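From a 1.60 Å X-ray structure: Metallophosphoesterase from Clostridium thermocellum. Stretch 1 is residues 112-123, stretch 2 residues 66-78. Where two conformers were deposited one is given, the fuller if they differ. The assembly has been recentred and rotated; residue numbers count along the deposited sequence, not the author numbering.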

ATOM      1  N   THR A 112     -12.656  -3.531  13.207  1.00 37.32           N
ATOM      2  CA  THR A 112     -13.199  -4.316  12.116  1.00 32.76           C
ATOM      3  C   THR A 112     -12.141  -4.567  11.049  1.00 27.53           C
ATOM      4  O   THR A 112     -11.095  -3.890  10.995  1.00 34.80           O
ATOM      5  CB  THR A 112     -14.344  -3.549  11.425  1.00 36.80           C
ATOM      6  OG1 THR A 112     -13.903  -2.228  11.122  1.00 45.18           O
ATOM      7  CG2 THR A 112     -15.563  -3.451  12.377  1.00 35.83           C
ATOM      8  N   HIS A 113     -12.494  -5.518  10.188  1.00 32.98           N
ATOM      9  CA  HIS A 113     -11.719  -5.802   8.984  1.00 28.67           C
ATOM     10  C   HIS A 113     -10.282  -6.072   9.311  1.00 29.15           C
ATOM     11  O   HIS A 113      -9.398  -5.659   8.533  1.00 29.56           O
ATOM     12  CB  HIS A 113     -11.805  -4.640   8.019  1.00 28.20           C
ATOM     13  CG  HIS A 113     -13.199  -4.366   7.555  1.00 38.69           C
ATOM     14  ND1 HIS A 113     -13.841  -3.174   7.796  1.00 49.45           N
ATOM     15  CD2 HIS A 113     -14.083  -5.140   6.884  1.00 62.41           C
ATOM     16  CE1 HIS A 113     -15.052  -3.215   7.272  1.00 52.57           C
ATOM     17  NE2 HIS A 113     -15.228  -4.397   6.718  1.00 48.85           N
ATOM     18  N   GLY A 114     -10.030  -6.794  10.404  1.00 30.91           N
ATOM     19  CA  GLY A 114      -8.646  -7.184  10.681  1.00 30.25           C
ATOM     20  C   GLY A 114      -7.873  -6.318  11.649  1.00 33.96           C
ATOM     21  O   GLY A 114      -6.728  -6.642  11.985  1.00 27.14           O
ATOM     22  N   LEU A 115      -8.463  -5.201  12.078  1.00 28.12           N
ATOM     23  CA  LEU A 115      -7.749  -4.309  12.987  1.00 30.76           C
ATOM     24  C   LEU A 115      -7.452  -4.993  14.318  1.00 33.02           C
ATOM     25  O   LEU A 115      -6.435  -4.721  14.966  1.00 33.02           O
ATOM     26  CB  LEU A 115      -8.515  -2.979  13.199  1.00 25.59           C
ATOM     27  CG  LEU A 115      -7.925  -1.992  14.223  1.00 30.68           C
ATOM     28  CD1 LEU A 115      -6.507  -1.540  13.886  1.00 34.27           C
ATOM     29  CD2 LEU A 115      -8.834  -0.784  14.239  1.00 32.30           C
ATOM     30  N   ASP A 116      -8.325  -5.902  14.716  1.00 32.33           N
ATOM     31  CA  ASP A 116      -8.099  -6.651  15.944  1.00 33.60           C
ATOM     32  C   ASP A 116      -6.746  -7.363  15.861  1.00 37.48           C
ATOM     33  O   ASP A 116      -6.013  -7.404  16.845  1.00 36.71           O
ATOM     34  CB  ASP A 116      -9.212  -7.666  16.211  1.00 35.87           C
ATOM     35  CG  ASP A 116      -9.230  -8.800  15.175  1.00 36.14           C
ATOM     36  OD1 ASP A 116      -9.244  -8.496  13.970  1.00 37.19           O
ATOM     37  OD2 ASP A 116      -9.234  -9.986  15.580  1.00 61.80           O
ATOM     38  N   ARG A 117      -6.416  -7.913  14.692  1.00 32.03           N
ATOM     39  CA  ARG A 117      -5.157  -8.633  14.610  1.00 31.35           C
ATOM     40  C   ARG A 117      -3.989  -7.673  14.773  1.00 34.42           C
ATOM     41  O   ARG A 117      -3.018  -8.005  15.414  1.00 33.25           O
ATOM     42  CB  ARG A 117      -4.962  -9.372  13.264  1.00 28.65           C
ATOM     43  CG  ARG A 117      -6.116 -10.242  12.829  1.00 32.20           C
ATOM     44  CD  ARG A 117      -6.395 -11.298  13.857  1.00 45.09           C
ATOM     45  NE  ARG A 117      -7.694 -11.944  13.667  1.00 46.67           N
ATOM     46  CZ  ARG A 117      -7.933 -12.929  12.806  1.00 55.58           C
ATOM     47  NH1 ARG A 117      -6.968 -13.394  12.013  1.00 39.49           N
ATOM     48  NH2 ARG A 117      -9.150 -13.452  12.734  1.00 56.68           N
ATOM     49  N   THR A 118      -4.086  -6.472  14.200  1.00 29.42           N
ATOM     50  CA  THR A 118      -2.975  -5.513  14.278  1.00 30.14           C
ATOM     51  C   THR A 118      -2.764  -5.167  15.756  1.00 32.62           C
ATOM     52  O   THR A 118      -1.633  -5.103  16.256  1.00 33.91           O
ATOM     53  CB  THR A 118      -3.285  -4.206  13.515  1.00 29.02           C
ATOM     54  OG1 THR A 118      -3.435  -4.500  12.119  1.00 28.08           O
ATOM     55  CG2 THR A 118      -2.146  -3.143  13.697  1.00 31.04           C
ATOM     56  N   LEU A 119      -3.867  -4.953  16.452  1.00 33.48           N
ATOM     57  CA  LEU A 119      -3.755  -4.451  17.813  1.00 37.39           C
ATOM     58  C   LEU A 119      -3.158  -5.499  18.738  1.00 48.78           C
ATOM     59  O   LEU A 119      -2.327  -5.197  19.600  1.00 40.68           O
ATOM     60  CB  LEU A 119      -5.113  -4.002  18.313  1.00 35.15           C
ATOM     61  CG  LEU A 119      -5.632  -2.752  17.593  1.00 44.27           C
ATOM     62  CD1 LEU A 119      -7.081  -2.453  18.032  1.00 37.06           C
ATOM     63  CD2 LEU A 119      -4.700  -1.561  17.809  1.00 40.84           C
ATOM     64  N   GLU A 120      -3.572  -6.741  18.539  1.00 34.33           N
ATOM     65  CA  GLU A 120      -3.069  -7.817  19.379  1.00 31.16           C
ATOM     66  C   GLU A 120      -1.612  -8.152  19.070  1.00 35.72           C
ATOM     67  O   GLU A 120      -0.856  -8.539  19.959  1.00 40.47           O
ATOM     68  CB  GLU A 120      -3.959  -9.043  19.281  1.00 45.81           C
ATOM     69  CG  GLU A 120      -3.857  -9.806  18.008  1.00 69.16           C
ATOM     70  CD  GLU A 120      -4.941 -10.866  17.901  1.00 85.80           C
ATOM     71  OE1 GLU A 120      -5.962 -10.765  18.623  1.00102.89           O
ATOM     72  OE2 GLU A 120      -4.774 -11.808  17.096  1.00100.91           O
ATOM     73  N   GLN A 121      -1.208  -7.936  17.827  1.00 36.67           N
ATOM     74  CA  GLN A 121       0.191  -8.090  17.468  1.00 31.99           C
ATOM     75  C   GLN A 121       1.054  -6.910  17.943  1.00 39.20           C
ATOM     76  O   GLN A 121       2.196  -7.088  18.372  1.00 38.12           O
ATOM     77  CB  GLN A 121       0.323  -8.362  15.965  1.00 28.46           C
ATOM     78  CG  GLN A 121      -0.298  -9.731  15.590  1.00 29.43           C
ATOM     79  CD  GLN A 121      -0.285  -9.968  14.083  1.00 29.95           C
ATOM     80  OE1 GLN A 121       0.625  -9.521  13.413  1.00 30.62           O
ATOM     81  NE2 GLN A 121      -1.345 -10.617  13.548  1.00 32.16           N
ATOM     82  N   LEU A 122       0.516  -5.701  17.864  1.00 44.15           N
ATOM     83  CA  LEU A 122       1.242  -4.523  18.326  1.00 40.83           C
ATOM     84  C   LEU A 122       1.464  -4.562  19.837  1.00 41.16           C
ATOM     85  O   LEU A 122       2.488  -4.089  20.346  1.00 41.00           O
ATOM     86  CB  LEU A 122       0.486  -3.239  17.960  1.00 39.37           C
ATOM     87  CG  LEU A 122       0.824  -2.651  16.592  1.00 39.34           C
ATOM     88  CD1 LEU A 122       0.113  -1.331  16.463  1.00 52.92           C
ATOM     89  CD2 LEU A 122       2.317  -2.470  16.392  1.00 41.56           C
ATOM     90  N   ALA A 123       0.490  -5.128  20.539  1.00 36.80           N
ATOM     91  CA  ALA A 123       0.514  -5.232  21.990  1.00 45.94           C
ATOM     92  C   ALA A 123       1.763  -5.940  22.496  1.00 63.61           C
ATOM     93  O   ALA A 123       2.234  -5.671  23.596  1.00 47.56           O
ATOM     94  CB  ALA A 123      -0.722  -5.951  22.475  1.00 61.02           C
TER
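Stretch 2 (66-78) LVDRGPKITEVLK

The shortest polar contact between the stretches is a hydrogen bond from Thr118 OG1 to Asp68 OD1, 2.5 Å long. Thr118 (chi1 -64°, m) directs its CB toward stretch 2, and Asp68, also m at chi1, brings its carboxylate alongside; the same OD1 lies 3.3 Å from Leu115 CA, one helical turn earlier. Thr118 OG1 is also 2.7 Å from Asp68 N, a distance that alone does not establish a second bond.

Gln121 supplies two further hydrogen bonds through its extended side chain (m, t, chi3 33°). Its NE2 donates to Gly70 O at 2.9 Å with an N-H...O angle of 167°, close to linear. Its OE1 accepts from Ile73 N at 2.9 Å, with a more bent angle of 139°. Ile73 opens the helix of stretch 2 and Lys72 is its N-cap, so the amide oxygen engages a first-turn NH that has no helical carbonyl before it. Water 3 extends this arrangement, donating to Gln121 OE1 at 2.7 Å and accepting from Thr74 N at 3.0 Å. Another water, water 2, links Arg69 O (2.6 Å) to Arg117 NH1 (2.8 Å).

The backbones meet at Gly114 and Arg69, whose CA atoms are 4.0 Å apart. Here Arg69 N donates to Gly114 O (3.2 Å, 158°), and Asp68 CA makes a CA-H...O contact with the same Gly114 O at 3.4 Å. Gly114, the N-cap of helix 115-122, lies within a type I' turn from Thr112 to Leu115. At its phi/psi of 97/-6 a CB would be jammed against the preceding carbonyl oxygen, and an ideal CB would fall 2.5 Å from Arg69 CG. Asp68 and Arg69 likewise have positive phi, both 82°. The Arg69 CA-to-CB bond points away, but the side chain returns: His113 O lies over one face of its guanidinium, and His113 CB is 3.8 Å from Arg69 NH2.

Beyond this loop contact the helices diverge in direction. The axes of 115-122 and 73-78 cross at -76°, nearly perpendicular, with a closest approach of 9.8 Å. Packing is correspondingly local. Ile73 CD1 sits 3.9 Å from Arg117 CB and 3.4 Å from Thr118 OG1. Farther along, Thr74 CG2 is 3.5 Å from Gln121 O and 3.7 Å from Leu122 CD2, while Leu122 CD2 reaches Leu77 CD1 at 4.4 Å. Together the stretches bury 605 Å², both sides summed.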

ATOM      1  N   LEU A  66      -0.488  -1.923   4.857  1.00 18.99           N
ATOM      2  CA  LEU A  66       0.544  -2.799   5.488  1.00 18.72           C
ATOM      3  C   LEU A  66      -0.021  -3.596   6.646  1.00 21.32           C
ATOM      4  O   LEU A  66       0.443  -4.715   6.919  1.00 20.94           O
ATOM      5  CB  LEU A  66       1.700  -1.910   6.020  1.00 19.86           C
ATOM      6  CG  LEU A  66       2.299  -0.934   5.037  1.00 22.23           C
ATOM      7  CD1 LEU A  66       3.418  -0.182   5.815  1.00 25.15           C
ATOM      8  CD2 LEU A  66       2.861  -1.638   3.802  1.00 18.72           C
ATOM      9  N   VAL A  67      -1.044  -3.027   7.312  1.00 20.23           N
ATOM     10  CA  VAL A  67      -1.534  -3.597   8.551  1.00 21.48           C
ATOM     11  C   VAL A  67      -2.894  -4.248   8.386  1.00 21.36           C
ATOM     12  O   VAL A  67      -3.484  -4.176   7.324  1.00 22.03           O
ATOM     13  CB  VAL A  67      -1.598  -2.484   9.642  1.00 22.62           C
ATOM     14  CG1 VAL A  67      -0.215  -1.793   9.799  1.00 23.36           C
ATOM     15  CG2 VAL A  67      -2.625  -1.421   9.263  1.00 23.90           C
ATOM     16  N   ASP A  68      -3.323  -4.968   9.434  1.00 24.28           N
ATOM     17  CA  ASP A  68      -4.616  -5.672   9.520  1.00 21.71           C
ATOM     18  C   ASP A  68      -4.622  -7.030   8.854  1.00 25.07           C
ATOM     19  O   ASP A  68      -3.898  -7.246   7.873  1.00 22.70           O
ATOM     20  CB  ASP A  68      -5.758  -4.805   8.977  1.00 24.12           C
ATOM     21  CG  ASP A  68      -6.055  -3.587   9.887  1.00 27.87           C
ATOM     22  OD1 ASP A  68      -5.359  -3.394  10.900  1.00 27.14           O
ATOM     23  OD2 ASP A  68      -6.962  -2.821   9.529  1.00 29.14           O
ATOM     24  N   ARG A  69      -5.372  -7.960   9.453  1.00 25.66           N
ATOM     25  CA  ARG A  69      -5.762  -9.259   8.885  1.00 24.51           C
ATOM     26  C   ARG A  69      -4.718 -10.337   9.003  1.00 25.77           C
ATOM     27  O   ARG A  69      -4.983 -11.422   9.521  1.00 27.32           O
ATOM     28  CB  ARG A  69      -6.199  -9.197   7.430  1.00 21.78           C
ATOM     29  CG  ARG A  69      -7.478  -8.369   7.211  1.00 24.59           C
ATOM     30  CD  ARG A  69      -7.920  -8.441   5.769  1.00 25.47           C
ATOM     31  NE  ARG A  69      -9.202  -7.740   5.546  1.00 24.28           N
ATOM     32  CZ  ARG A  69      -9.321  -6.611   4.859  1.00 24.51           C
ATOM     33  NH1 ARG A  69      -8.246  -5.994   4.355  1.00 23.46           N
ATOM     34  NH2 ARG A  69     -10.527  -6.051   4.689  1.00 25.04           N
ATOM     35  N   GLY A  70      -3.526 -10.044   8.500  1.00 23.79           N
ATOM     36  CA  GLY A  70      -2.516 -11.097   8.403  1.00 25.01           C
ATOM     37  C   GLY A  70      -1.722 -11.422   9.656  1.00 24.98           C
ATOM     38  O   GLY A  70      -1.863 -10.770  10.693  1.00 26.29           O
ATOM     39  N   PRO A  71      -0.833 -12.412   9.568  1.00 25.75           N
ATOM     40  CA  PRO A  71      -0.217 -13.040  10.735  1.00 25.99           C
ATOM     41  C   PRO A  71       1.039 -12.372  11.259  1.00 24.69           C
ATOM     42  O   PRO A  71       1.424 -12.689  12.387  1.00 30.41           O
ATOM     43  CB  PRO A  71       0.157 -14.426  10.206  1.00 25.41           C
ATOM     44  CG  PRO A  71       0.468 -14.144   8.788  1.00 24.82           C
ATOM     45  CD  PRO A  71      -0.575 -13.189   8.329  1.00 26.44           C
ATOM     46  N   LYS A  72       1.641 -11.452  10.489  1.00 24.77           N
ATOM     47  CA  LYS A  72       2.968 -10.929  10.811  1.00 27.67           C
ATOM     48  C   LYS A  72       3.020  -9.422  10.565  1.00 31.01           C
ATOM     49  O   LYS A  72       3.920  -8.884   9.946  1.00 25.86           O
ATOM     50  CB  LYS A  72       4.065 -11.693  10.037  1.00 24.14           C
ATOM     51  CG  LYS A  72       4.315 -13.060  10.629  1.00 23.99           C
ATOM     52  CD  LYS A  72       5.472 -13.724   9.911  1.00 29.22           C
ATOM     53  CE  LYS A  72       5.695 -15.164  10.415  1.00 37.97           C
ATOM     54  NZ  LYS A  72       7.041 -15.643   9.891  1.00 36.82           N
ATOM     55  N   ILE A  73       1.986  -8.733  11.024  1.00 25.30           N
ATOM     56  CA  ILE A  73       1.883  -7.295  10.842  1.00 24.47           C
ATOM     57  C   ILE A  73       3.092  -6.473  11.405  1.00 27.93           C
ATOM     58  O   ILE A  73       3.554  -5.538  10.756  1.00 26.86           O
ATOM     59  CB  ILE A  73       0.573  -6.828  11.477  1.00 27.26           C
ATOM     60  CG1 ILE A  73      -0.582  -7.536  10.764  1.00 24.96           C
ATOM     61  CG2 ILE A  73       0.467  -5.323  11.397  1.00 25.01           C
ATOM     62  CD1 ILE A  73      -1.972  -7.493  11.528  1.00 28.55           C
ATOM     63  N   THR A  74       3.596  -6.778  12.608  1.00 29.10           N
ATOM     64  CA  THR A  74       4.694  -5.953  13.119  1.00 27.85           C
ATOM     65  C   THR A  74       6.007  -6.179  12.351  1.00 29.58           C
ATOM     66  O   THR A  74       6.762  -5.263  12.188  1.00 31.72           O
ATOM     67  CB  THR A  74       4.966  -6.110  14.640  1.00 37.77           C
ATOM     68  OG1 THR A  74       5.376  -7.448  14.915  1.00 41.34           O
ATOM     69  CG2 THR A  74       3.715  -5.795  15.442  1.00 35.23           C
ATOM     70  N   GLU A  75       6.201  -7.393  11.832  1.00 28.95           N
ATOM     71  CA  GLU A  75       7.379  -7.669  11.020  0.59 29.00           C
ATOM     72  C   GLU A  75       7.281  -6.912   9.701  1.00 32.86           C
ATOM     73  O   GLU A  75       8.285  -6.343   9.254  1.00 27.77           O
ATOM     74  CB  GLU A  75       7.563  -9.163  10.763  0.59 29.79           C
ATOM     75  CG  GLU A  75       7.928  -9.965  12.017  0.59 44.45           C
ATOM     76  CD  GLU A  75       8.985  -9.287  12.889  0.59 56.15           C
ATOM     77  OE1 GLU A  75      10.108  -9.029  12.392  0.59 36.83           O
ATOM     78  OE2 GLU A  75       8.680  -9.004  14.074  0.59 53.41           O
ATOM     79  N   VAL A  76       6.085  -6.906   9.088  1.00 27.54           N
ATOM     80  CA  VAL A  76       5.895  -6.086   7.898  1.00 21.70           C
ATOM     81  C   VAL A  76       6.240  -4.622   8.208  1.00 26.17           C
ATOM     82  O   VAL A  76       6.918  -3.947   7.450  1.00 25.20           O
ATOM     83  CB  VAL A  76       4.439  -6.154   7.363  1.00 21.23           C
ATOM     84  CG1 VAL A  76       4.209  -5.138   6.255  1.00 21.09           C
ATOM     85  CG2 VAL A  76       4.141  -7.575   6.828  1.00 25.21           C
ATOM     86  N   LEU A  77       5.740  -4.123   9.331  1.00 25.63           N
ATOM     87  CA  LEU A  77       5.986  -2.730   9.663  1.00 28.75           C
ATOM     88  C   LEU A  77       7.472  -2.460   9.845  1.00 30.05           C
ATOM     89  O   LEU A  77       8.016  -1.462   9.331  1.00 28.46           O
ATOM     90  CB  LEU A  77       5.238  -2.360  10.949  1.00 25.58           C
ATOM     91  CG  LEU A  77       3.772  -2.046  10.700  1.00 27.76           C
ATOM     92  CD1 LEU A  77       3.050  -2.069  12.040  1.00 30.40           C
ATOM     93  CD2 LEU A  77       3.621  -0.704  10.031  1.00 25.06           C
ATOM     94  N   LYS A  78       8.141  -3.344  10.561  1.00 29.57           N
ATOM     95  CA  LYS A  78       9.577  -3.115  10.794  1.00 29.99           C
ATOM     96  C   LYS A  78      10.341  -3.104   9.478  1.00 30.80           C
ATOM     97  O   LYS A  78      11.251  -2.316   9.275  1.00 31.94           O
ATOM     98  CB  LYS A  78      10.132  -4.212  11.703  1.00 34.01           C
ATOM     99  CG  LYS A  78       9.606  -4.120  13.113  1.00 32.12           C
ATOM    100  CD  LYS A  78       9.963  -5.327  13.929  1.00 37.27           C
ATOM    101  CE  LYS A  78       9.167  -5.342  15.210  1.00 38.76           C
ATOM    102  NZ  LYS A  78       9.684  -6.392  16.062  1.00 39.12           N
TER
HETATM  103  O   HOH W   1     -10.204  -1.625   9.802  1.00 46.95           O
HETATM  104  O   HOH W   2      -4.251 -13.327  11.174  1.00 46.05           O
HETATM  105  O   HOH W   3       3.235  -9.307  14.201  1.00 41.75           O